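Local coordinates for cysteine synthase (PDB 5XEO) that produces hydrogen sulfide and probably also forms L-cysteine and acetate from O-acetyl-L-serine and sulfide, with pyridoxal 5'-phosphate as cofactor, at the interface of chains A and B. Sequence-based numbering; all coordinates share one arbitrary frame. Chains: chain A/B, Cysteine synthase.

Contact 1: the interface of chains A and B. Residues chain A 7-10, 87; chain B 20-21, 23, 263.
A:Ala7 and B:Val20 pair in a short parallel beta bridge, and the evidence for it is a backbone hydrogen bond from B:Lys21 N to the carbonyl oxygen A:Ala7 O at 3.0 Å. A side-chain bond extends this backbone pairing. B:Asn23 gives its amide ND2 to A:Asn8 O, a short separation of 2.5 Å that is nearly straight (173° at the hydrogen). The acceptor lies almost in the plane of the B:Asn23 amide, while the donor is tilted somewhat from the plane of the A:Asn8 carbonyl. CG of B:Asn23 stands opposite its own carbonyl carbon (chi1 -59°), which brings the amide up to chain A. Its backbone is held from within chain B: B:Asn23 N donates to the carboxylate oxygen B:Glu263 OE1 over 2.9 Å, on the syn side but 30° out of the carboxylate plane. B:Glu263 therefore acts as a second-shell residue for the asparagine.

The same glutamate also reaches chain A, through its main chain. Water 1 links A:Val10 N, 2.8 Å away, with B:Glu263 O, 2.7 Å away. A methyl group, CG2 of A:Val87, packs 3.4 Å from that B:Glu263 O.

Among the apolar contacts, B:Val20 reaches over with CG2, the branch anti to its backbone N, and lays it 3.5 Å from A:Ser9 CA.

In the fold, strand 6-7 of chain A and the turn leading into its 3-10 helix 10-13 lie against strand 19-21 of chain B, with the C-terminal end of helix 249-263 beside them, so the N-terminal segment of one subunit is docked onto the other.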
loop_
_atom_site.group_PDB
_atom_site.type_symbol
_atom_site.label_atom_id
_atom_site.label_comp_id
_atom_site.label_asym_id
_atom_site.label_seq_id
_atom_site.Cartn_x
_atom_site.Cartn_y
_atom_site.Cartn_z
ATOM N N ALA A 7 1.596 -15.579 -5.831
ATOM C CA ALA A 7 2.743 -14.849 -6.421
ATOM C C ALA A 7 4.053 -15.515 -6.028
ATOM O O ALA A 7 4.213 -15.892 -4.864
ATOM C CB ALA A 7 2.760 -13.407 -5.938
ATOM N N ASN A 8 5.004 -15.612 -6.960
ATOM C CA ASN A 8 6.343 -16.171 -6.647
ATOM C C ASN A 8 7.172 -15.240 -5.809
ATOM O O ASN A 8 7.996 -15.694 -5.016
ATOM C CB ASN A 8 7.144 -16.468 -7.892
ATOM C CG ASN A 8 6.470 -17.485 -8.761
ATOM O OD1 ASN A 8 6.229 -18.610 -8.326
ATOM N ND2 ASN A 8 6.137 -17.091 -9.988
ATOM N N SER A 9 7.013 -13.944 -6.050
ATOM C CA SER A 9 7.680 -12.915 -5.289
ATOM C C SER A 9 6.867 -11.640 -5.433
ATOM O O SER A 9 5.886 -11.573 -6.203
ATOM C CB SER A 9 9.073 -12.664 -5.879
ATOM O OG SER A 9 8.963 -11.899 -7.088
ATOM N N VAL A 10 7.303 -10.597 -4.736
ATOM C CA VAL A 10 6.617 -9.320 -4.845
ATOM C C VAL A 10 6.712 -8.733 -6.254
ATOM O O VAL A 10 5.878 -7.912 -6.633
ATOM C CB VAL A 10 7.062 -8.267 -3.778
ATOM C CG1 VAL A 10 6.761 -8.768 -2.375
ATOM C CG2 VAL A 10 8.507 -7.887 -3.923
ATOM N N VAL A 87 14.664 -8.299 -3.694
ATOM C CA VAL A 87 14.220 -9.603 -4.189
ATOM C C VAL A 87 15.346 -10.313 -4.950
ATOM O O VAL A 87 15.566 -11.507 -4.787
ATOM C CB VAL A 87 12.975 -9.472 -5.090
ATOM C CG1 VAL A 87 12.624 -10.798 -5.743
ATOM C CG2 VAL A 87 11.806 -8.973 -4.274
ATOM N N VAL B 20 2.139 -14.575 -1.281
ATOM C CA VAL B 20 3.501 -14.540 -1.854
ATOM C C VAL B 20 4.427 -15.579 -1.208
ATOM O O VAL B 20 4.516 -15.687 0.040
ATOM C CB VAL B 20 4.146 -13.121 -1.758
ATOM C CG1 VAL B 20 4.474 -12.751 -0.342
ATOM C CG2 VAL B 20 5.409 -13.021 -2.596
ATOM N N LYS B 21 5.128 -16.311 -2.061
ATOM C CA LYS B 21 6.068 -17.325 -1.617
ATOM C C LYS B 21 7.336 -16.682 -1.098
ATOM O O LYS B 21 7.819 -15.724 -1.687
ATOM C CB LYS B 21 6.409 -18.315 -2.746
ATOM C CG LYS B 21 7.390 -19.366 -2.248
ATOM C CD LYS B 21 7.480 -20.557 -3.150
ATOM C CE LYS B 21 8.422 -21.576 -2.523
ATOM N NZ LYS B 21 8.490 -22.806 -3.362
ATOM N N ASN B 23 11.227 -16.769 -0.800
ATOM C CA ASN B 23 12.278 -17.313 -1.694
ATOM C C ASN B 23 13.723 -17.211 -1.242
ATOM O O ASN B 23 14.524 -18.040 -1.631
ATOM C CB ASN B 23 12.235 -16.601 -3.045
ATOM C CG ASN B 23 10.909 -16.744 -3.709
ATOM O OD1 ASN B 23 10.496 -17.849 -4.025
ATOM N ND2 ASN B 23 10.200 -15.626 -3.871
ATOM N N GLU B 263 13.105 -10.154 1.126
ATOM C CA GLU B 263 11.959 -10.504 0.261
ATOM C C GLU B 263 11.292 -9.322 -0.422
ATOM O O GLU B 263 10.397 -9.512 -1.265
ATOM C CB GLU B 263 10.912 -11.271 1.059
ATOM C CG GLU B 263 11.444 -12.516 1.755
ATOM C CD GLU B 263 11.858 -13.641 0.818
ATOM O OE1 GLU B 263 11.205 -13.883 -0.235
ATOM O OE2 GLU B 263 12.847 -14.329 1.152
HETATM O O HOH W 1 9.210 -11.335 -2.786
#

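Contact 2: the interface of chains A and B. Residues chain A 20, 36, 263-265; chain B 9-10, 13, 87.
B:Val10 sits against the turn A:Glu263-A:Ile265 and has 52 Å² of its surface hidden by chain A, more than any other residue of this patch. B:Val10 CB stands 4.1 Å from the carbonyl oxygen A:Gly264 O, and from it the two methyl groups diverge over the turn. CG1, opposite the carbonyl carbon of its own residue (chi1 -60°), meets A:Ile265 CG1 at 3.7 Å, the two side chains crossing at a slant, while also lying beside A:Gly264 O. CG2 occupies the position between backbone N and carbonyl carbon, and from there it comes to 3.6 Å from A:Gly264 O. It is also 3.7 Å from A:Glu263 O, so this methyl spans two successive carbonyl oxygens of the turn.

The backbone of the same valine uses a solvent molecule. B:Val10 N is 2.9 Å from water 2, which in turn lies 2.6 Å from A:Glu263 O. A second methyl group approaches that oxygen: CG2 of B:Val87, from helix 76-88, lies 3.4 Å from A:Glu263 O, so the carbonyl has methyl neighbours as well as its water.

Beside this cluster, A:Val20 presses CG2 against the backbone of B:Ser9. Further along, A:Leu36, at the end of strand 31-36, meets B:Leu13, the last residue of the 3-10 helix 10-13; the contact is made by one methyl from each leucine, A:Leu36 CD1 lying 3.7 Å from B:Leu13 CD1.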
loop_
_atom_site.group_PDB
_atom_site.type_symbol
_atom_site.label_atom_id
_atom_site.label_comp_id
_atom_site.label_asym_id
_atom_site.label_seq_id
_atom_site.Cartn_x
_atom_site.Cartn_y
_atom_site.Cartn_z
ATOM N N VAL A 20 -10.425 2.847 -10.876
ATOM C CA VAL A 20 -11.582 3.096 -10.039
ATOM C C VAL A 20 -12.329 4.310 -10.563
ATOM O O VAL A 20 -11.733 5.358 -10.829
ATOM C CB VAL A 20 -11.224 3.226 -8.542
ATOM C CG1 VAL A 20 -10.224 4.311 -8.277
ATOM C CG2 VAL A 20 -12.481 3.482 -7.728
ATOM N N LEU A 36 -4.802 3.375 -10.058
ATOM C CA LEU A 36 -4.129 3.514 -8.774
ATOM C C LEU A 36 -2.786 2.797 -8.768
ATOM O O LEU A 36 -2.694 1.629 -8.380
ATOM C CB LEU A 36 -5.022 2.988 -7.655
ATOM C CG LEU A 36 -6.364 3.678 -7.483
ATOM C CD1 LEU A 36 -7.194 2.916 -6.459
ATOM C CD2 LEU A 36 -6.150 5.097 -7.020
ATOM N N GLU A 263 -13.730 10.108 -1.757
ATOM C CA GLU A 263 -13.641 8.839 -2.495
ATOM C C GLU A 263 -12.927 7.723 -1.727
ATOM O O GLU A 263 -12.944 6.583 -2.176
ATOM C CB GLU A 263 -12.930 9.016 -3.846
ATOM C CG GLU A 263 -13.487 10.089 -4.763
ATOM C CD GLU A 263 -14.889 9.797 -5.307
ATOM O OE1 GLU A 263 -15.260 8.640 -5.571
ATOM O OE2 GLU A 263 -15.641 10.777 -5.513
ATOM N N GLY A 264 -12.280 8.034 -0.607
ATOM C CA GLY A 264 -11.474 7.060 0.094
ATOM C C GLY A 264 -10.229 6.642 -0.704
ATOM O O GLY A 264 -9.688 5.545 -0.475
ATOM N N ILE A 265 -9.773 7.527 -1.602
ATOM C CA ILE A 265 -8.575 7.322 -2.437
ATOM C C ILE A 265 -7.490 8.187 -1.828
ATOM O O ILE A 265 -7.608 9.421 -1.818
ATOM C CB ILE A 265 -8.795 7.739 -3.908
ATOM C CG1 ILE A 265 -9.848 6.839 -4.553
ATOM C CG2 ILE A 265 -7.472 7.696 -4.673
ATOM C CD1 ILE A 265 -10.352 7.323 -5.900
ATOM N N SER B 9 -15.779 1.663 -6.677
ATOM C CA SER B 9 -15.192 2.452 -5.612
ATOM C C SER B 9 -14.045 1.640 -5.002
ATOM O O SER B 9 -13.884 0.484 -5.320
ATOM C CB SER B 9 -16.233 2.766 -4.544
ATOM O OG SER B 9 -16.478 1.662 -3.700
ATOM N N VAL B 10 -13.297 2.239 -4.101
ATOM C CA VAL B 10 -12.233 1.510 -3.403
ATOM C C VAL B 10 -12.765 0.319 -2.610
ATOM O O VAL B 10 -12.002 -0.622 -2.344
ATOM C CB VAL B 10 -11.351 2.396 -2.509
ATOM C CG1 VAL B 10 -10.672 3.455 -3.358
ATOM C CG2 VAL B 10 -12.147 3.019 -1.383
ATOM N N LEU B 13 -12.026 -2.943 -4.075
ATOM C CA LEU B 13 -10.645 -3.389 -4.017
ATOM C C LEU B 13 -10.327 -4.106 -2.719
ATOM O O LEU B 13 -9.174 -4.483 -2.522
ATOM C CB LEU B 13 -9.696 -2.202 -4.168
ATOM C CG LEU B 13 -10.007 -1.305 -5.365
ATOM C CD1 LEU B 13 -9.033 -0.143 -5.365
ATOM C CD2 LEU B 13 -9.954 -2.114 -6.643
ATOM N N VAL B 87 -16.072 6.696 1.646
ATOM C CA VAL B 87 -16.766 6.261 0.435
ATOM C C VAL B 87 -18.266 6.372 0.620
ATOM O O VAL B 87 -18.972 6.798 -0.282
ATOM C CB VAL B 87 -16.441 4.805 0.058
ATOM C CG1 VAL B 87 -17.312 4.316 -1.083
ATOM C CG2 VAL B 87 -14.981 4.686 -0.305
HETATM O O HOH W 2 -13.827 5.100 -4.163
#

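The C-alpha centres of contact 1 and contact 2 lie about 26 Å apart, yet both sample the same two-fold symmetric interface with the chains exchanged. Val20 and Glu263 of one subunit and Ser9, Val10 and Val87 of the other occur in each. Contact 1 reports mainly the polar beta-bridge side of this junction, contact 2 mainly its apolar side around the 3-10 helix 10-13. Taken together they show each subunit packing its N-terminal segment against its partner, a reciprocal contact consistent with the dimers typical of this enzyme family, although the structure alone does not prove the state in solution.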